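Local coordinates for protein TetR-family transcriptional regulator (Pectobacterium atrosepticum, PDB 2HYT) that probably binds cis-regulatory DNA through an N-terminal helix-turn-helix and controls transcription, as expected of a TetR-family regulator, at residues 15-20 with 42-47; 20-25 with 61-66; 34-39 with 48-53; 65-70 with 106-111; 112-117 with 161-166. All blocks are in the same frame, centred on the assembly; numbering follows the deposited sequence.

Contact 1. Residues 15-20 with 42-47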
# COMPACT_ATOMS: atom_id res chain seq x y z
N ALA A 15 16.18 1.84 -23.82
CA ALA A 15 15.02 0.94 -24.06
C ALA A 15 15.43 -0.51 -24.38
O ALA A 15 14.79 -1.49 -23.89
CB ALA A 15 14.14 1.55 -25.20
N THR A 16 16.49 -0.69 -25.19
CA THR A 16 16.99 -2.05 -25.48
C THR A 16 17.54 -2.70 -24.21
O THR A 16 17.32 -3.87 -23.97
CB THR A 16 18.03 -2.08 -26.64
OG1 THR A 16 19.33 -1.72 -26.14
CG2 THR A 16 17.58 -1.13 -27.79
N LEU A 17 18.25 -1.92 -23.39
CA LEU A 17 18.83 -2.49 -22.17
C LEU A 17 17.74 -2.90 -21.19
O LEU A 17 17.81 -3.91 -20.54
CB LEU A 17 19.79 -1.52 -21.51
CG LEU A 17 21.04 -1.23 -22.31
CD1 LEU A 17 21.74 0.01 -21.69
CD2 LEU A 17 21.96 -2.44 -22.36
N LEU A 18 16.69 -2.10 -21.13
CA LEU A 18 15.58 -2.37 -20.24
C LEU A 18 14.85 -3.64 -20.66
O LEU A 18 14.52 -4.48 -19.83
CB LEU A 18 14.63 -1.15 -20.20
CG LEU A 18 13.77 -1.05 -18.95
CD1 LEU A 18 14.70 -0.69 -17.79
CD2 LEU A 18 12.59 0.01 -19.13
N ALA A 19 14.63 -3.81 -21.97
CA ALA A 19 13.93 -4.97 -22.48
C ALA A 19 14.76 -6.21 -22.20
O ALA A 19 14.24 -7.26 -21.78
CB ALA A 19 13.66 -4.81 -24.02
N THR A 20 16.08 -6.09 -22.42
CA THR A 20 16.97 -7.24 -22.15
C THR A 20 17.01 -7.57 -20.68
O THR A 20 16.95 -8.74 -20.31
CB THR A 20 18.38 -6.95 -22.65
OG1 THR A 20 18.30 -6.89 -24.06
CG2 THR A 20 19.40 -8.04 -22.19
N ALA A 42 23.86 -11.11 -21.48
CA ALA A 42 23.34 -10.36 -22.63
C ALA A 42 24.44 -9.88 -23.56
O ALA A 42 24.18 -9.20 -24.56
CB ALA A 42 22.45 -9.23 -22.16
N SER A 43 25.68 -10.24 -23.26
CA SER A 43 26.86 -9.83 -24.02
C SER A 43 26.97 -8.33 -24.23
O SER A 43 27.26 -7.84 -25.35
CB SER A 43 26.96 -10.57 -25.37
OG SER A 43 28.33 -10.62 -25.78
N LEU A 44 26.72 -7.60 -23.14
CA LEU A 44 26.82 -6.14 -23.14
C LEU A 44 28.24 -5.64 -22.89
O LEU A 44 29.06 -6.31 -22.26
CB LEU A 44 25.90 -5.59 -22.07
CG LEU A 44 24.45 -6.08 -22.11
CD1 LEU A 44 23.71 -5.37 -20.93
CD2 LEU A 44 23.78 -5.79 -23.44
N THR A 45 28.51 -4.43 -23.36
CA THR A 45 29.78 -3.77 -22.99
C THR A 45 29.83 -3.47 -21.50
O THR A 45 28.82 -3.14 -20.86
CB THR A 45 30.00 -2.49 -23.81
OG1 THR A 45 28.91 -1.60 -23.61
CG2 THR A 45 30.15 -2.82 -25.27
N ARG A 46 31.04 -3.61 -20.95
CA ARG A 46 31.33 -3.31 -19.56
C ARG A 46 30.83 -1.92 -19.26
O ARG A 46 31.17 -1.00 -20.02
CB ARG A 46 32.85 -3.33 -19.34
CG ARG A 46 33.27 -3.20 -17.88
CD ARG A 46 34.75 -3.49 -17.72
N GLY A 47 30.05 -1.75 -18.21
CA GLY A 47 29.64 -0.41 -17.80
C GLY A 47 28.38 0.16 -18.41
O GLY A 47 27.85 1.16 -17.92

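Contact 2. Residues 20-25 with 61-66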
# COMPACT_ATOMS: atom_id res chain seq x y z
N THR A 20 16.08 -6.09 -22.42
CA THR A 20 16.97 -7.24 -22.15
C THR A 20 17.01 -7.57 -20.68
O THR A 20 16.95 -8.74 -20.31
CB THR A 20 18.38 -6.95 -22.65
OG1 THR A 20 18.30 -6.89 -24.06
CG2 THR A 20 19.40 -8.04 -22.19
N ALA A 21 17.08 -6.55 -19.83
CA ALA A 21 17.07 -6.81 -18.38
C ALA A 21 15.80 -7.56 -18.00
O ALA A 21 15.84 -8.51 -17.24
CB ALA A 21 17.18 -5.50 -17.57
N ARG A 22 14.65 -7.14 -18.55
CA ARG A 22 13.40 -7.85 -18.29
C ARG A 22 13.47 -9.31 -18.70
O ARG A 22 12.99 -10.20 -17.97
CB ARG A 22 12.24 -7.16 -19.00
CG ARG A 22 11.81 -5.93 -18.28
CD ARG A 22 10.69 -5.20 -19.03
NE ARG A 22 9.42 -5.91 -19.00
CZ ARG A 22 8.32 -5.44 -19.59
NH1 ARG A 22 8.37 -4.32 -20.30
NH2 ARG A 22 7.18 -6.10 -19.51
N LYS A 23 14.06 -9.58 -19.85
CA LYS A 23 14.13 -10.96 -20.35
C LYS A 23 15.02 -11.80 -19.43
O LYS A 23 14.64 -12.91 -19.04
CB LYS A 23 14.68 -10.98 -21.75
CG LYS A 23 14.70 -12.35 -22.40
CD LYS A 23 15.03 -12.20 -23.90
CE LYS A 23 14.71 -13.45 -24.68
NZ LYS A 23 13.24 -13.60 -24.90
N VAL A 24 16.17 -11.26 -19.06
CA VAL A 24 17.11 -12.00 -18.18
C VAL A 24 16.55 -12.20 -16.78
O VAL A 24 16.61 -13.32 -16.24
CB VAL A 24 18.52 -11.36 -18.18
CG1 VAL A 24 19.45 -12.04 -17.18
CG2 VAL A 24 19.08 -11.42 -19.60
N PHE A 25 15.94 -11.16 -16.21
CA PHE A 25 15.38 -11.29 -14.88
C PHE A 25 14.26 -12.36 -14.90
O PHE A 25 14.02 -13.05 -13.89
CB PHE A 25 14.82 -9.97 -14.34
CG PHE A 25 15.86 -8.92 -13.98
CD1 PHE A 25 17.12 -9.27 -13.48
CD2 PHE A 25 15.54 -7.57 -14.08
CE1 PHE A 25 18.04 -8.29 -13.10
CE2 PHE A 25 16.45 -6.59 -13.71
CZ PHE A 25 17.71 -6.95 -13.24
N ALA A 61 13.78 -0.00 -10.84
CA ALA A 61 12.75 1.05 -10.91
C ALA A 61 12.34 1.33 -12.33
O ALA A 61 11.13 1.49 -12.65
CB ALA A 61 13.24 2.33 -10.20
N ALA A 62 13.31 1.29 -13.24
CA ALA A 62 13.04 1.59 -14.62
C ALA A 62 12.20 0.49 -15.27
O ALA A 62 11.36 0.75 -16.09
CB ALA A 62 14.36 1.83 -15.40
N VAL A 63 12.51 -0.77 -14.94
CA VAL A 63 11.74 -1.93 -15.37
C VAL A 63 10.32 -1.83 -14.85
O VAL A 63 9.36 -2.02 -15.62
CB VAL A 63 12.40 -3.21 -14.89
CG1 VAL A 63 11.45 -4.39 -15.01
CG2 VAL A 63 13.75 -3.46 -15.68
N VAL A 64 10.18 -1.53 -13.56
CA VAL A 64 8.84 -1.37 -12.95
C VAL A 64 8.00 -0.28 -13.65
O VAL A 64 6.83 -0.51 -13.97
CB VAL A 64 8.95 -1.12 -11.45
CG1 VAL A 64 7.64 -0.60 -10.89
CG2 VAL A 64 9.42 -2.40 -10.72
N GLU A 65 8.60 0.87 -13.93
CA GLU A 65 7.93 1.94 -14.66
C GLU A 65 7.35 1.43 -16.00
O GLU A 65 6.20 1.75 -16.34
CB GLU A 65 8.87 3.11 -14.88
CG GLU A 65 8.29 4.22 -15.74
CD GLU A 65 9.26 5.37 -15.94
OE1 GLU A 65 10.48 5.13 -16.13
OE2 GLU A 65 8.77 6.52 -15.98
N GLN A 66 8.12 0.63 -16.75
CA GLN A 66 7.64 0.10 -18.02
C GLN A 66 6.51 -0.88 -17.82
O GLN A 66 5.50 -0.83 -18.51
CB GLN A 66 8.73 -0.66 -18.75
CG GLN A 66 9.61 0.12 -19.64
CD GLN A 66 10.34 -0.80 -20.60
OE1 GLN A 66 10.56 -1.98 -20.31
NE2 GLN A 66 10.66 -0.28 -21.77

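Contact 3. Residues 34-39 with 48-53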
# COMPACT_ATOMS: atom_id res chain seq x y z
N SER A 34 23.13 -10.44 -10.81
CA SER A 34 23.87 -9.23 -10.57
C SER A 34 23.95 -8.41 -11.84
O SER A 34 23.62 -8.88 -12.93
CB SER A 34 25.28 -9.55 -10.11
OG SER A 34 26.06 -10.21 -11.12
N MSE A 35 24.42 -7.17 -11.72
CA MSE A 35 24.64 -6.36 -12.90
C MSE A 35 25.70 -6.98 -13.80
O MSE A 35 25.57 -6.98 -15.05
CB MSE A 35 25.08 -4.95 -12.52
CG MSE A 35 24.07 -4.24 -11.73
SE MSE A 35 22.66 -3.51 -12.86
CE MSE A 35 23.31 -1.72 -13.16
N ASP A 36 26.76 -7.52 -13.20
CA ASP A 36 27.75 -8.23 -13.99
C ASP A 36 27.18 -9.49 -14.65
O ASP A 36 27.60 -9.85 -15.76
CB ASP A 36 28.99 -8.60 -13.15
CG ASP A 36 29.83 -7.37 -12.75
OD1 ASP A 36 29.57 -6.23 -13.20
OD2 ASP A 36 30.79 -7.58 -11.98
N ASP A 37 26.27 -10.19 -13.95
CA ASP A 37 25.65 -11.39 -14.54
C ASP A 37 24.88 -10.97 -15.80
O ASP A 37 24.95 -11.65 -16.85
CB ASP A 37 24.68 -12.08 -13.59
CG ASP A 37 25.35 -12.78 -12.41
OD1 ASP A 37 26.54 -13.18 -12.51
OD2 ASP A 37 24.68 -12.91 -11.36
N LEU A 38 24.14 -9.88 -15.69
CA LEU A 38 23.28 -9.43 -16.79
C LEU A 38 24.15 -9.02 -17.95
O LEU A 38 23.88 -9.37 -19.11
CB LEU A 38 22.41 -8.27 -16.31
CG LEU A 38 21.37 -7.71 -17.24
CD1 LEU A 38 20.64 -8.72 -18.05
CD2 LEU A 38 20.43 -6.89 -16.32
N THR A 39 25.23 -8.30 -17.64
CA THR A 39 26.21 -7.90 -18.65
C THR A 39 26.77 -9.11 -19.41
O THR A 39 26.81 -9.17 -20.62
CB THR A 39 27.32 -7.07 -17.98
OG1 THR A 39 26.72 -5.86 -17.45
CG2 THR A 39 28.49 -6.78 -18.98
N ALA A 48 27.81 -0.50 -19.42
CA ALA A 48 26.63 0.07 -20.07
C ALA A 48 25.45 0.25 -19.11
O ALA A 48 24.77 1.31 -19.09
CB ALA A 48 26.24 -0.83 -21.27
N LEU A 49 25.16 -0.80 -18.36
CA LEU A 49 24.05 -0.77 -17.39
C LEU A 49 24.30 0.26 -16.29
O LEU A 49 23.39 1.00 -15.93
CB LEU A 49 23.84 -2.15 -16.78
CG LEU A 49 23.33 -3.26 -17.68
CD1 LEU A 49 23.38 -4.61 -16.93
CD2 LEU A 49 21.96 -2.94 -18.17
N TYR A 50 25.53 0.35 -15.76
CA TYR A 50 25.80 1.39 -14.77
C TYR A 50 25.64 2.80 -15.36
O TYR A 50 25.08 3.71 -14.74
CB TYR A 50 27.17 1.26 -14.15
CG TYR A 50 27.33 0.02 -13.29
CD1 TYR A 50 26.50 -0.17 -12.19
CD2 TYR A 50 28.29 -0.90 -13.56
CE1 TYR A 50 26.64 -1.27 -11.38
CE2 TYR A 50 28.43 -2.01 -12.75
CZ TYR A 50 27.60 -2.19 -11.68
OH TYR A 50 27.75 -3.28 -10.86
N HIS A 51 26.10 2.97 -16.58
CA HIS A 51 25.99 4.27 -17.23
C HIS A 51 24.56 4.75 -17.41
O HIS A 51 24.22 5.90 -17.15
CB HIS A 51 26.64 4.15 -18.60
CG HIS A 51 26.63 5.40 -19.39
ND1 HIS A 51 27.28 6.54 -18.97
CD2 HIS A 51 26.15 5.67 -20.63
CE1 HIS A 51 27.14 7.49 -19.89
NE2 HIS A 51 26.48 6.98 -20.91
N HIS A 52 23.68 3.82 -17.81
CA HIS A 52 22.29 4.20 -17.99
C HIS A 52 21.43 4.25 -16.71
O HIS A 52 20.49 5.07 -16.63
CB HIS A 52 21.61 3.27 -19.02
CG HIS A 52 22.01 3.57 -20.42
ND1 HIS A 52 21.28 4.40 -21.25
CD2 HIS A 52 23.08 3.18 -21.13
CE1 HIS A 52 21.87 4.46 -22.43
NE2 HIS A 52 22.99 3.76 -22.37
N PHE A 53 21.67 3.35 -15.75
CA PHE A 53 20.77 3.17 -14.63
C PHE A 53 21.38 3.46 -13.25
O PHE A 53 20.65 3.54 -12.27
CB PHE A 53 20.19 1.75 -14.67
CG PHE A 53 19.49 1.43 -15.97
CD1 PHE A 53 18.25 1.96 -16.25
CD2 PHE A 53 20.11 0.69 -16.94
CE1 PHE A 53 17.63 1.70 -17.45
CE2 PHE A 53 19.47 0.40 -18.13
CZ PHE A 53 18.25 0.95 -18.41
O HOH W 1 29.76 -4.67 -10.89
O HOH W 2 26.82 -3.46 -18.82

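Contact 4. Residues 65-70 with 106-111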
# COMPACT_ATOMS: atom_id res chain seq x y z
N GLU A 65 8.60 0.87 -13.93
CA GLU A 65 7.93 1.94 -14.66
C GLU A 65 7.35 1.43 -16.00
O GLU A 65 6.20 1.75 -16.34
CB GLU A 65 8.87 3.11 -14.88
CG GLU A 65 8.29 4.22 -15.74
CD GLU A 65 9.26 5.37 -15.94
OE1 GLU A 65 10.48 5.13 -16.13
OE2 GLU A 65 8.77 6.52 -15.98
N GLN A 66 8.12 0.63 -16.75
CA GLN A 66 7.64 0.10 -18.02
C GLN A 66 6.51 -0.88 -17.82
O GLN A 66 5.50 -0.83 -18.51
CB GLN A 66 8.73 -0.66 -18.75
CG GLN A 66 9.61 0.12 -19.64
CD GLN A 66 10.34 -0.80 -20.60
OE1 GLN A 66 10.56 -1.98 -20.31
NE2 GLN A 66 10.66 -0.28 -21.77
N ILE A 67 6.69 -1.79 -16.88
CA ILE A 67 5.66 -2.74 -16.55
C ILE A 67 4.37 -2.02 -16.12
O ILE A 67 3.29 -2.39 -16.59
CB ILE A 67 6.10 -3.71 -15.45
CG1 ILE A 67 7.25 -4.58 -15.96
CG2 ILE A 67 4.95 -4.61 -15.05
CD1 ILE A 67 7.90 -5.52 -14.87
N ASP A 68 4.48 -1.00 -15.29
CA ASP A 68 3.32 -0.22 -14.82
C ASP A 68 2.55 0.36 -16.00
O ASP A 68 1.31 0.30 -16.04
CB ASP A 68 3.79 0.93 -13.94
CG ASP A 68 4.15 0.50 -12.52
OD1 ASP A 68 3.94 -0.66 -12.13
OD2 ASP A 68 4.67 1.38 -11.79
N ALA A 69 3.28 0.94 -16.95
CA ALA A 69 2.66 1.53 -18.13
C ALA A 69 1.89 0.51 -18.95
O ALA A 69 0.79 0.79 -19.42
CB ALA A 69 3.70 2.28 -19.00
N GLU A 70 2.48 -0.67 -19.10
CA GLU A 70 1.83 -1.78 -19.79
C GLU A 70 0.58 -2.23 -19.06
O GLU A 70 -0.44 -2.48 -19.70
CB GLU A 70 2.81 -2.93 -19.94
CG GLU A 70 3.93 -2.53 -20.95
CD GLU A 70 5.04 -3.55 -21.08
OE1 GLU A 70 4.87 -4.69 -20.62
OE2 GLU A 70 6.12 -3.19 -21.60
N GLN A 106 4.11 -10.94 -10.81
CA GLN A 106 4.22 -11.60 -9.55
C GLN A 106 5.58 -11.39 -8.93
O GLN A 106 5.72 -11.13 -7.74
CB GLN A 106 3.94 -13.10 -9.73
CG GLN A 106 4.04 -13.89 -8.50
CD GLN A 106 3.85 -15.37 -8.79
OE1 GLN A 106 4.63 -15.96 -9.56
NE2 GLN A 106 2.78 -15.95 -8.27
N ARG A 107 6.62 -11.60 -9.74
CA ARG A 107 7.97 -11.61 -9.23
C ARG A 107 8.55 -10.21 -9.16
O ARG A 107 8.85 -9.72 -8.07
CB ARG A 107 8.81 -12.51 -10.10
CG ARG A 107 8.50 -13.99 -9.80
CD ARG A 107 9.54 -14.90 -10.46
NE ARG A 107 9.36 -14.94 -11.90
CZ ARG A 107 10.24 -15.42 -12.78
NH1 ARG A 107 11.43 -15.88 -12.39
NH2 ARG A 107 9.93 -15.42 -14.08
N ILE A 108 8.63 -9.55 -10.32
CA ILE A 108 9.31 -8.25 -10.40
C ILE A 108 8.60 -7.14 -9.59
O ILE A 108 9.23 -6.40 -8.85
CB ILE A 108 9.47 -7.79 -11.85
CG1 ILE A 108 10.35 -8.79 -12.62
CG2 ILE A 108 10.05 -6.35 -11.90
CD1 ILE A 108 11.77 -8.88 -12.07
N VAL A 109 7.27 -7.05 -9.74
CA VAL A 109 6.50 -5.98 -9.10
C VAL A 109 6.11 -6.38 -7.68
O VAL A 109 6.36 -5.66 -6.75
CB VAL A 109 5.25 -5.62 -9.93
CG1 VAL A 109 4.33 -4.60 -9.20
CG2 VAL A 109 5.63 -5.13 -11.32
N LEU A 110 5.49 -7.55 -7.50
CA LEU A 110 4.85 -7.85 -6.22
C LEU A 110 5.74 -8.49 -5.19
O LEU A 110 5.36 -8.60 -4.01
CB LEU A 110 3.58 -8.68 -6.47
CG LEU A 110 2.49 -8.03 -7.33
CD1 LEU A 110 1.43 -9.07 -7.66
CD2 LEU A 110 1.85 -6.82 -6.63
N ARG A 111 6.94 -8.92 -5.61
CA ARG A 111 7.93 -9.50 -4.70
C ARG A 111 9.19 -8.59 -4.67
O ARG A 111 9.56 -8.02 -3.64
CB ARG A 111 8.23 -10.94 -5.12
CG ARG A 111 7.04 -11.86 -4.83
CD ARG A 111 7.38 -13.26 -5.20
NE ARG A 111 6.22 -14.14 -5.07
CZ ARG A 111 6.17 -15.38 -5.55
NH1 ARG A 111 7.22 -15.93 -6.15
NH2 ARG A 111 5.05 -16.08 -5.41

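Contact 5. Residues 112-117 with 161-166. With EDO (1,2-ethanediol), chain C.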
# COMPACT_ATOMS: atom_id res chain seq x y z
N ASP A 112 9.83 -8.43 -5.82
CA ASP A 112 11.12 -7.74 -5.87
C ASP A 112 10.97 -6.25 -5.58
O ASP A 112 11.64 -5.73 -4.69
CB ASP A 112 11.80 -7.95 -7.22
CG ASP A 112 12.12 -9.40 -7.49
OD1 ASP A 112 12.57 -10.11 -6.58
OD2 ASP A 112 11.96 -9.81 -8.64
N ALA A 113 10.16 -5.54 -6.36
CA ALA A 113 9.97 -4.10 -6.12
C ALA A 113 9.40 -3.85 -4.73
O ALA A 113 9.71 -2.84 -4.10
CB ALA A 113 9.06 -3.45 -7.17
N ARG A 114 8.51 -4.74 -4.28
CA ARG A 114 7.98 -4.64 -2.92
C ARG A 114 9.08 -4.61 -1.88
O ARG A 114 9.12 -3.69 -1.04
CB ARG A 114 7.04 -5.83 -2.62
CG ARG A 114 6.14 -5.55 -1.46
CD ARG A 114 5.45 -6.78 -0.95
NE ARG A 114 4.45 -6.37 0.01
CZ ARG A 114 3.66 -7.23 0.67
NH1 ARG A 114 3.80 -8.53 0.49
NH2 ARG A 114 2.77 -6.78 1.51
N ALA A 115 10.00 -5.57 -1.95
CA ALA A 115 11.08 -5.70 -0.96
C ALA A 115 12.18 -4.66 -1.14
O ALA A 115 12.73 -4.14 -0.17
CB ALA A 115 11.72 -7.11 -1.07
N VAL A 116 12.49 -4.35 -2.39
CA VAL A 116 13.66 -3.51 -2.72
C VAL A 116 13.36 -2.02 -2.77
O VAL A 116 14.17 -1.18 -2.32
CB VAL A 116 14.27 -3.96 -4.07
CG1 VAL A 116 15.36 -3.00 -4.56
CG2 VAL A 116 14.86 -5.39 -3.97
N LEU A 117 12.21 -1.67 -3.33
CA LEU A 117 11.86 -0.27 -3.55
C LEU A 117 10.75 0.20 -2.61
O LEU A 117 10.47 1.40 -2.60
CB LEU A 117 11.43 -0.01 -4.99
CG LEU A 117 12.42 -0.39 -6.08
CD1 LEU A 117 11.72 -0.21 -7.44
CD2 LEU A 117 13.69 0.40 -5.96
N LEU A 161 -7.15 -3.40 -4.05
CA LEU A 161 -6.63 -4.25 -5.12
C LEU A 161 -5.14 -4.43 -4.97
O LEU A 161 -4.62 -5.51 -5.14
CB LEU A 161 -6.95 -3.65 -6.48
CG LEU A 161 -8.42 -3.57 -6.85
CD1 LEU A 161 -8.60 -2.82 -8.21
CD2 LEU A 161 -9.03 -4.96 -6.94
N ALA A 162 -4.43 -3.33 -4.68
CA ALA A 162 -2.99 -3.37 -4.52
C ALA A 162 -2.61 -4.30 -3.39
O ALA A 162 -1.69 -5.14 -3.52
CB ALA A 162 -2.48 -1.95 -4.25
N GLU A 163 -3.34 -4.24 -2.28
CA GLU A 163 -2.99 -5.09 -1.14
C GLU A 163 -3.34 -6.56 -1.40
O GLU A 163 -2.56 -7.47 -1.05
CB GLU A 163 -3.73 -4.62 0.12
CG GLU A 163 -3.14 -5.12 1.40
CD GLU A 163 -1.72 -4.56 1.65
OE1 GLU A 163 -1.30 -3.55 0.99
OE2 GLU A 163 -1.02 -5.18 2.47
N ALA A 164 -4.50 -6.78 -1.98
CA ALA A 164 -4.92 -8.14 -2.31
C ALA A 164 -3.94 -8.78 -3.30
O ALA A 164 -3.65 -9.97 -3.20
CB ALA A 164 -6.35 -8.16 -2.80
N ALA A 165 -3.43 -8.02 -4.26
CA ALA A 165 -2.40 -8.54 -5.20
C ALA A 165 -1.14 -8.97 -4.47
O ALA A 165 -0.61 -10.05 -4.73
CB ALA A 165 -2.10 -7.55 -6.29
N PHE A 166 -0.67 -8.17 -3.52
CA PHE A 166 0.46 -8.57 -2.67
C PHE A 166 0.20 -9.89 -1.98
O PHE A 166 1.07 -10.78 -1.98
CB PHE A 166 0.77 -7.53 -1.61
CG PHE A 166 1.48 -6.30 -2.12
CD1 PHE A 166 2.57 -6.41 -2.98
CD2 PHE A 166 1.15 -5.05 -1.63
CE1 PHE A 166 3.24 -5.26 -3.40
CE2 PHE A 166 1.82 -3.90 -2.07
CZ PHE A 166 2.88 -4.04 -2.94
C1 EDO C . -1.48 -9.10 3.30
O1 EDO C . -0.98 -10.34 3.82
C2 EDO C . -0.49 -8.65 2.24
O2 EDO C . 0.81 -8.49 2.81
O HOH W 3 4.06 -10.16 -2.28

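Contact 1. Residues 15-20 with 42-47
Leu-17 swings its CG beside its own backbone N (chi1 -66°), and Leu-44 makes the same choice (chi1 -52°), which brings their branched ends together at an oblique angle between helix 7-28 and the turn of the predicted helix-turn-helix. One methyl of Leu-17 does the touching: its CD2 lies 3.7 Å from CD1 of Leu-44 and 4.0 Å from CD2 of the same residue, wedged against the fork. One turn further along the helix, the methyl of Thr-20 faces the methyl of Ala-42. Here CG2 of Thr-20 and CB of Ala-42 are only 3.3 Å apart, closer than two methyl carbons normally pack. Helix 35-42 ends in a Schellman motif, with Ser-43 at positive phi, and this turn presents Ala-42 and Leu-44 to helix 7-28. Behind the pair, Leu-17 also packs on His-52 and Phe-53, while Leu-44 packs on Leu-49, linking the turn to helix 48-53. No hydrogen bond joins the two segments. Between them the hold is apolar, methyl against methyl, so it depends on close fit and not on directed bonds.

Contact 2. Residues 20-25 with 61-66
Arg-22 reaches across from helix 7-28 to Val-63 and Gln-66 on helix 56-81, two helices whose segments run nearly perpendicular, at 96°, with their axes 10.5 Å apart. The arginine chain leaves with CG beside the backbone N, stays extended to CD and then bends at chi3 (71°), turning the guanidinium toward Gln-66. Its aliphatic part does the apolar work: CG of Arg-22 sits 3.6 Å from CG1 of Val-63, the methyl that stands opposite the valine's own backbone N. The other methyl of Val-63, CG2, lies 4.4 Å from CB of Ala-21.

Past the bend, NH1 of Arg-22 donates to OE1 of Gln-66 at 3.2 Å, a rather long and moderately bent bond. The oxygen lies near the guanidinium plane, at its edge, yet the donor stands well above the plane of the amide, and the two flat groups are turned 75° from each other. Gln-66 was modelled in two conformers, so this bond is less certain than the others. The stronger grip comes from carboxylates: Glu-70 forms a salt bridge with NH1 and Glu-104 one with NH2. Together the two acids and the amide oxygen probably neutralise the charge and fix where the guanidinium sits, and so tie the first helix of the DNA-binding domain both to helix 56-81 and to helix 103-117.

Contact 3. Residues 34-39 with 48-53
Met-35 and Leu-49 mark the closest backbone approach, 7.2 Å between their CA atoms, where segments 35-39 and 48-53 meet at 118° between their N-to-C directions. These are the two helices of a helix-turn-helix, the predicted DNA-binding motif, with 48-53 in the place of the recognition helix.

Selenomethionine Met-35 fills the angle between them. Its chain bends at both chi2 and chi3, curling the terminal methyl back until CE lies 3.7 Å from CB of Leu-49 and equally near CD1 of Tyr-50. The selenium lies oblique to the Tyr-50 ring, with SE of Met-35 5.4 Å from its centroid, a Met-aromatic contact. Further out, CB of Met-35 touches the phenol end of the same ring. The branched end of Leu-49 turns to the first helix instead: CD1 lies 3.7 Å from CG of Leu-38, the two side chains crossing at about a right angle, and also rests against the hydroxyl of Thr-39. Leu-59 of helix 56-81 backs this core from behind Met-35 and Leu-38.

The first helix starts with a capping box in which Ser-34 OG accepts from Asp-37 N and Asp-37 OD2 from Ser-34 N. Near the solvent edge, a water donates to Asp-36 OD1 and lies by Tyr-50 OH at a doubtfully short distance. A second water bridges the helices more soundly: it donates to OG1 of Thr-39 at 2.8 Å and accepts from N of Leu-49, while that same OG1 donates to the carbonyl O of Met-35, 2.9 Å away.

Contact 4. Residues 65-70 with 106-111
Ile-67 points from helix 56-81 at Ile-108 and Val-109 of helix 103-117, meeting each with a different branch. The setting is the all-helical TetR fold, at the place where the long helix leaving the DNA-binding domain lies against the C-terminal domain, and the contact is buried and purely apolar.

Against Ile-108 the approach is crosswise. The two side chains stand at about a right angle, and the long arm of Ile-67 ends on the short branch of its partner, with CD1 of Ile-67 3.8 Å from CG2 of Ile-108. The longer arm of Ile-108 leads away from Ile-67, toward Phe-25 of helix 7-28. Against Val-109 the side chains instead slide past each other in opposite directions. Here it is the short branch of Ile-67 that touches: chi1 of -65° puts CG1 beside the backbone N and CG2 opposite it, and this CG2 meets CG2 of Val-109, again at 3.8 Å. Ile-67 thus has its long arm and its short branch each engaged, which should limit its rotation about chi1.

Beside this pair, Ile-67 also packs against the guanidinium end of Arg-22 and on Glu-104, the acid that pairs with that arginine. Leu-110, the next residue along, turns to a different neighbour and packs on Ala-165 and Phe-166 of helix 150-170. The backbone that displays Ile-108 and Val-109 is itself unusual, for residues 106-111 carry a wider pi-type turn: the carbonyl O of Arg-107 lies 2.8 Å from N of Asp-112, five residues on, probably a hydrogen bond.

Contact 5. Residues 112-117 with 161-166
Arg-114, lying flat on the ring of Phe-166, has its NH2 gripped by two acceptors: O2 of a bound 1,2-ethanediol accepts from it at 2.9 Å, nearly straight at 170°, and so does OE1 of Gln-125 of the second subunit. NH1 forms a salt bridge with Glu-170, which also binds the diol, and makes a weak bond to a water that donates to the carbonyl O of Phe-166.

The arginine chain is extended all the way from CG to NE, with CG anti to the backbone N (chi1 -161°), and spans from helix 103-117 to helix 150-170. That straight reach lays the guanidinium over the ring face, with planes 5° apart and CZ of Arg-114 4.1 Å from the centroid of Phe-166, a stacked cation-pi pair. The alkyl part shares the ring: CG of Arg-114 is 3.5 Å from CE1 of Phe-166. Glu-163 bends at chi2 to bring OE2 within 4.2 Å of NH2 of Arg-114, which is too long for a salt bridge.

The diol probably came from the crystallisation liquor. The charge of the guanidinium is probably offset by Glu-170 and stabilised by the aromatic face, while Gln-125 of the second subunit takes an N-H, and this chemistry joins two helices of the C-terminal domain at a place where the subunits meet.

The five contacts run from the DNA-binding end into the C-terminal domain. Contacts 1 and 3 have centres 7 Å apart, and contacts 1 and 2 have centres 11 Å apart. The first helix, 7-28, serves contacts 1 and 2, and contact 3 is nested inside the loop that contact 2 closes. Helix 56-81 carries the chain onward from contact 2 to contact 4, their centres 8 Å apart, where it meets helix 103-117. That helix continues to contact 5, against helix 150-170, with the centres of contacts 4 and 5 9 Å apart. Contacts 1 and 5 end up about 26 Å apart between centres. This unbroken series of packed helices is consistent with a route linking the C-terminal domain to the helix-turn-helix.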